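4-carboxymuconolactone decarboxylase (Sinorhizobium meliloti, PDB 4G9Q) belongs to the carboxymuconolactone decarboxylase family, forms an all-helical trimer and possibly has peroxiredoxin-type activity. Local coordinates at residues Ala148-Glu162 with Phe189-Arg201. Sequence-based numbering, arbitrary orientation.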
loop_
_atom_site.group_PDB
_atom_site.type_symbol
_atom_site.label_atom_id
_atom_site.label_comp_id
_atom_site.label_asym_id
_atom_site.label_seq_id
_atom_site.Cartn_x
_atom_site.Cartn_y
_atom_site.Cartn_z
ATOM N N ALA A 148 10.618 13.325 -22.029
ATOM C CA ALA A 148 11.782 12.448 -22.075
ATOM C C ALA A 148 11.766 11.651 -23.372
ATOM O O ALA A 148 10.706 11.231 -23.829
ATOM C CB ALA A 148 11.799 11.518 -20.870
ATOM N N ALA A 149 12.943 11.452 -23.965
ATOM C CA ALA A 149 13.049 10.777 -25.260
ATOM C C ALA A 149 12.680 9.301 -25.156
ATOM O O ALA A 149 13.034 8.637 -24.185
ATOM C CB ALA A 149 14.460 10.933 -25.821
ATOM N N VAL A 150 11.961 8.794 -26.158
ATOM C CA VAL A 150 11.691 7.359 -26.255
ATOM C C VAL A 150 13.005 6.575 -26.304
ATOM O O VAL A 150 13.201 5.621 -25.544
ATOM C CB VAL A 150 10.810 7.020 -27.486
ATOM C CG1 VAL A 150 10.716 5.514 -27.695
ATOM C CG2 VAL A 150 9.428 7.611 -27.327
ATOM N N GLU A 151 13.903 6.984 -27.197
ATOM C CA GLU A 151 15.234 6.390 -27.267
ATOM C C GLU A 151 16.272 7.480 -27.517
ATOM O O GLU A 151 16.102 8.315 -28.405
ATOM C CB GLU A 151 15.299 5.314 -28.362
ATOM C CG GLU A 151 16.628 4.565 -28.412
ATOM C CD GLU A 151 16.654 3.419 -29.417
ATOM O OE1 GLU A 151 15.637 3.167 -30.103
ATOM O OE2 GLU A 151 17.712 2.766 -29.516
ATOM N N SER A 152 17.326 7.488 -26.708
ATOM C CA SER A 152 18.451 8.398 -26.936
ATOM C C SER A 152 19.775 7.786 -26.476
ATOM O O SER A 152 19.807 6.653 -25.982
ATOM C CB SER A 152 18.193 9.773 -26.304
ATOM O OG SER A 152 17.993 9.684 -24.905
ATOM N N THR A 153 20.865 8.532 -26.656
ATOM C CA THR A 153 22.206 8.034 -26.365
ATOM C C THR A 153 22.360 7.688 -24.885
ATOM O O THR A 153 22.156 8.545 -24.022
ATOM C CB THR A 153 23.284 9.048 -26.814
ATOM O OG1 THR A 153 23.178 9.230 -28.230
ATOM C CG2 THR A 153 24.686 8.550 -26.480
ATOM N N PRO A 154 22.709 6.423 -24.590
ATOM C CA PRO A 154 22.819 6.016 -23.190
ATOM C C PRO A 154 23.973 6.715 -22.491
ATOM O O PRO A 154 24.943 7.117 -23.141
ATOM C CB PRO A 154 23.091 4.508 -23.269
ATOM C CG PRO A 154 22.817 4.112 -24.691
ATOM C CD PRO A 154 23.023 5.322 -25.517
ATOM N N LEU A 155 23.848 6.869 -21.175
ATOM C CA LEU A 155 24.965 7.285 -20.333
ATOM C C LEU A 155 26.011 6.165 -20.274
ATOM O O LEU A 155 25.690 5.003 -20.551
ATOM C CB LEU A 155 24.464 7.652 -18.927
ATOM C CG LEU A 155 23.432 8.785 -18.850
ATOM C CD1 LEU A 155 22.838 8.864 -17.441
ATOM C CD2 LEU A 155 24.027 10.130 -19.267
ATOM N N PRO A 156 27.272 6.508 -19.935
ATOM C CA PRO A 156 28.331 5.504 -19.838
ATOM C C PRO A 156 28.032 4.453 -18.777
ATOM O O PRO A 156 27.558 4.782 -17.687
ATOM C CB PRO A 156 29.552 6.331 -19.417
ATOM C CG PRO A 156 29.278 7.683 -19.941
ATOM C CD PRO A 156 27.802 7.871 -19.749
ATOM N N LEU A 157 28.292 3.197 -19.115
ATOM C CA LEU A 157 28.105 2.095 -18.179
ATOM C C LEU A 157 29.436 1.727 -17.529
ATOM O O LEU A 157 30.443 1.575 -18.218
ATOM C CB LEU A 157 27.512 0.882 -18.903
ATOM C CG LEU A 157 27.274 -0.409 -18.108
ATOM C CD1 LEU A 157 26.164 -0.243 -17.071
ATOM C CD2 LEU A 157 26.954 -1.540 -19.059
ATOM N N ASP A 158 29.427 1.605 -16.203
ATOM C CA ASP A 158 30.568 1.083 -15.457
ATOM C C ASP A 158 30.553 -0.431 -15.638
ATOM O O ASP A 158 29.889 -1.151 -14.887
ATOM C CB ASP A 158 30.457 1.478 -13.978
ATOM C CG ASP A 158 31.664 1.050 -13.143
ATOM O OD1 ASP A 158 32.473 0.205 -13.590
ATOM O OD2 ASP A 158 31.790 1.562 -12.011
ATOM N N GLU A 159 31.279 -0.897 -16.654
ATOM C CA GLU A 159 31.225 -2.293 -17.097
ATOM C C GLU A 159 31.671 -3.294 -16.036
ATOM O O GLU A 159 31.118 -4.394 -15.949
ATOM C CB GLU A 159 32.042 -2.491 -18.378
ATOM C CG GLU A 159 31.417 -1.889 -19.639
ATOM C CD GLU A 159 30.308 -2.746 -20.246
ATOM O OE1 GLU A 159 29.957 -3.802 -19.671
ATOM O OE2 GLU A 159 29.783 -2.361 -21.313
ATOM N N GLU A 160 32.665 -2.910 -15.237
ATOM C CA GLU A 160 33.190 -3.785 -14.193
ATOM C C GLU A 160 32.196 -3.945 -13.049
ATOM O O GLU A 160 31.971 -5.062 -12.572
ATOM C CB GLU A 160 34.534 -3.274 -13.669
ATOM C CG GLU A 160 35.338 -4.337 -12.922
ATOM C CD GLU A 160 36.664 -3.825 -12.391
ATOM O OE1 GLU A 160 37.238 -2.883 -12.986
ATOM O OE2 GLU A 160 37.140 -4.375 -11.374
ATOM N N ALA A 161 31.606 -2.830 -12.616
ATOM C CA ALA A 161 30.592 -2.849 -11.563
ATOM C C ALA A 161 29.340 -3.598 -12.020
ATOM O O ALA A 161 28.680 -4.256 -11.213
ATOM C CB ALA A 161 30.243 -1.437 -11.116
ATOM N N GLU A 162 29.027 -3.500 -13.313
ATOM C CA GLU A 162 27.893 -4.227 -13.895
ATOM C C GLU A 162 28.172 -5.729 -14.010
ATOM O O GLU A 162 27.288 -6.549 -13.750
ATOM C CB GLU A 162 27.483 -3.630 -15.251
ATOM C CG GLU A 162 26.469 -4.461 -16.074
ATOM C CD GLU A 162 25.173 -4.803 -15.328
ATOM O OE1 GLU A 162 24.795 -4.092 -14.375
ATOM O OE2 GLU A 162 24.524 -5.796 -15.711
ATOM N N PHE A 189 19.435 -2.406 -15.736
ATOM C CA PHE A 189 20.807 -1.939 -15.589
ATOM C C PHE A 189 21.531 -1.622 -16.897
ATOM O O PHE A 189 22.421 -0.778 -16.908
ATOM C CB PHE A 189 21.598 -2.853 -14.648
ATOM C CG PHE A 189 21.137 -2.747 -13.229
ATOM C CD1 PHE A 189 21.533 -1.672 -12.439
ATOM C CD2 PHE A 189 20.251 -3.677 -12.702
ATOM C CE1 PHE A 189 21.079 -1.542 -11.130
ATOM C CE2 PHE A 189 19.799 -3.565 -11.392
ATOM C CZ PHE A 189 20.215 -2.497 -10.606
ATOM N N ARG A 190 21.112 -2.249 -17.992
ATOM C CA ARG A 190 21.690 -1.950 -19.306
ATOM C C ARG A 190 20.799 -1.065 -20.182
ATOM O O ARG A 190 21.087 -0.868 -21.371
ATOM C CB ARG A 190 22.087 -3.239 -20.037
ATOM C CG ARG A 190 23.307 -3.911 -19.432
ATOM C CD ARG A 190 23.820 -5.055 -20.293
ATOM N NE ARG A 190 25.273 -4.973 -20.449
ATOM C CZ ARG A 190 25.889 -4.396 -21.477
ATOM N NH1 ARG A 190 25.189 -3.855 -22.469
ATOM N NH2 ARG A 190 27.212 -4.363 -21.521
ATOM N N ASP A 191 19.730 -0.524 -19.596
ATOM C CA ASP A 191 18.860 0.420 -20.305
ATOM C C ASP A 191 18.332 1.527 -19.399
ATOM O O ASP A 191 18.836 2.648 -19.447
ATOM C CB ASP A 191 17.706 -0.288 -21.040
ATOM C CG ASP A 191 16.771 0.692 -21.745
ATOM O OD1 ASP A 191 17.216 1.812 -22.080
ATOM O OD2 ASP A 191 15.585 0.354 -21.965
ATOM N N LEU A 192 17.328 1.214 -18.572
ATOM C CA LEU A 192 16.672 2.220 -17.730
ATOM C C LEU A 192 17.661 3.127 -16.983
ATOM O O LEU A 192 17.531 4.356 -17.029
ATOM C CB LEU A 192 15.682 1.557 -16.747
ATOM C CG LEU A 192 14.816 2.482 -15.871
ATOM C CD1 LEU A 192 13.840 3.303 -16.702
ATOM C CD2 LEU A 192 14.071 1.665 -14.817
ATOM N N TRP A 193 18.651 2.522 -16.329
ATOM C CA TRP A 193 19.608 3.257 -15.498
ATOM C C TRP A 193 20.601 4.083 -16.306
ATOM O O TRP A 193 21.253 4.974 -15.764
ATOM C CB TRP A 193 20.332 2.313 -14.526
ATOM C CG TRP A 193 19.476 2.013 -13.334
ATOM C CD1 TRP A 193 18.702 0.911 -13.134
ATOM C CD2 TRP A 193 19.280 2.857 -12.198
ATOM N NE1 TRP A 193 18.039 1.008 -11.928
ATOM C CE2 TRP A 193 18.376 2.195 -11.334
ATOM C CE3 TRP A 193 19.794 4.102 -11.814
ATOM C CZ2 TRP A 193 17.967 2.743 -10.110
ATOM C CZ3 TRP A 193 19.385 4.649 -10.594
ATOM C CH2 TRP A 193 18.482 3.963 -9.760
ATOM N N LEU A 194 20.687 3.798 -17.603
ATOM C CA LEU A 194 21.561 4.544 -18.512
ATOM C C LEU A 194 20.816 5.595 -19.339
ATOM O O LEU A 194 21.430 6.342 -20.112
ATOM C CB LEU A 194 22.299 3.568 -19.437
ATOM C CG LEU A 194 23.046 2.431 -18.733
ATOM C CD1 LEU A 194 23.667 1.493 -19.763
ATOM C CD2 LEU A 194 24.101 2.964 -17.748
ATOM N N ARG A 195 19.497 5.667 -19.179
ATOM C CA ARG A 195 18.716 6.682 -19.875
ATOM C C ARG A 195 19.088 8.076 -19.358
ATOM O O ARG A 195 19.126 8.298 -18.149
ATOM C CB ARG A 195 17.218 6.396 -19.739
ATOM C CG ARG A 195 16.741 5.214 -20.596
ATOM C CD ARG A 195 15.285 4.844 -20.279
ATOM N NE ARG A 195 14.387 5.985 -20.466
ATOM C CZ ARG A 195 13.836 6.340 -21.625
ATOM N NH1 ARG A 195 14.058 5.635 -22.733
ATOM N NH2 ARG A 195 13.050 7.404 -21.673
ATOM N N PRO A 196 19.404 9.011 -20.270
ATOM C CA PRO A 196 19.958 10.300 -19.815
ATOM C C PRO A 196 18.952 11.324 -19.271
ATOM O O PRO A 196 19.361 12.356 -18.730
ATOM C CB PRO A 196 20.643 10.846 -21.079
ATOM C CG PRO A 196 19.844 10.262 -22.210
ATOM C CD PRO A 196 19.492 8.860 -21.738
ATOM N N ASP A 197 17.658 11.036 -19.389
ATOM C CA ASP A 197 16.610 12.014 -19.080
ATOM C C ASP A 197 16.483 12.325 -17.584
ATOM O O ASP A 197 15.899 13.340 -17.199
ATOM C CB ASP A 197 15.285 11.563 -19.696
ATOM C CG ASP A 197 15.466 11.038 -21.117
ATOM O OD1 ASP A 197 15.211 11.814 -22.064
ATOM O OD2 ASP A 197 15.907 9.867 -21.280
ATOM N N LEU A 198 17.035 11.450 -16.748
ATOM C CA LEU A 198 17.365 11.799 -15.371
ATOM C C LEU A 198 18.854 11.590 -15.199
ATOM O O LEU A 198 19.395 10.561 -15.621
ATOM C CB LEU A 198 16.622 10.912 -14.370
ATOM C CG LEU A 198 15.136 11.163 -14.116
ATOM C CD1 LEU A 198 14.524 9.985 -13.352
ATOM C CD2 LEU A 198 14.896 12.493 -13.388
ATOM N N ALA A 199 19.518 12.563 -14.581
ATOM C CA ALA A 199 20.892 12.374 -14.127
ATOM C C ALA A 199 20.910 11.217 -13.130
ATOM O O ALA A 199 19.929 11.026 -12.401
ATOM C CB ALA A 199 21.402 13.644 -13.478
ATOM N N PRO A 200 22.004 10.424 -13.107
ATOM C CA PRO A 200 22.094 9.282 -12.189
ATOM C C PRO A 200 21.743 9.640 -10.745
ATOM O O PRO A 200 21.016 8.887 -10.094
ATOM C CB PRO A 200 23.556 8.859 -12.316
ATOM C CG PRO A 200 23.863 9.165 -13.745
ATOM C CD PRO A 200 23.183 10.481 -13.996
ATOM N N ARG A 201 22.235 10.784 -10.264
ATOM C CA ARG A 201 21.912 11.260 -8.915
ATOM C C ARG A 201 20.404 11.389 -8.698
ATOM O O ARG A 201 19.877 10.973 -7.662
ATOM C CB ARG A 201 22.580 12.609 -8.660
ATOM C CG ARG A 201 22.258 13.206 -7.301
ATOM C CD ARG A 201 22.094 14.700 -7.443
ATOM N NE ARG A 201 21.846 15.375 -6.172
ATOM C CZ ARG A 201 20.708 15.983 -5.846
ATOM N NH1 ARG A 201 19.682 16.003 -6.689
ATOM N NH2 ARG A 201 20.605 16.588 -4.670
HETATM O O HOH W 1 15.916 8.437 -23.698
HETATM O O HOH W 2 17.379 12.292 -23.977
#
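A bend at chi3 (57°) turns the guanidinium of Arg195, whose CB starts out away from 148-162, back onto the carbonyls of Ala149 and Val150; in Asp197, chi1 of -43° holds the carboxylate beside its own backbone N, facing Ala148 and Ala149. Arg195 NH1 donates to Val150 O at 2.9 Å, with the oxygen in the guanidinium plane, whereas NH2 reaches Ala149 O, tilted somewhat from that plane, at 2.8 Å. Asp197 OD1 accepts from Ala149 N (3.0 Å), which comes from above the carboxylate plane. One water lies over a face of the guanidinium and links Ala149 O, Ser152 OG and Asp197 OD2; a second joins Ser152 OG to Asp197 OD1. Arg195 NE also pairs with Glu112 of helix 107-120. An alanine in place of Arg195 would probably cost Val150 O and Ala149 O their guanidinium donors, the latter keeping its water, hold the 149-150 backbone less firmly, and also take a partner from Glu112.

Further along, Leu155 N meets Leu194 O at 2.7 Å. The Leu155 side chain divides its branches, CD2 against Pro196 CB and CD1 against CG and CD of Pro200. Leu157 lays CD1 against Leu194 CD2 (3.9 Å) and places CD2 over one face of the Arg190 guanidinium. The NH2 of Arg190 reaches the Glu159 carboxylate in a salt bridge, 3.3 Å from OE2, its hydrogen bond to OE1 being weak. Glu162 OE1 touches Phe189 CB, but its charge pairs with Arg165.

An extended linker thus runs across the turn between helices 178-192 and 200-213, its backbone held by the Arg195 and Asp197 side chains and by one backbone-backbone bond, Leu155 to Leu194, in the all-helical fold of this carboxymuconolactone decarboxylase family protein.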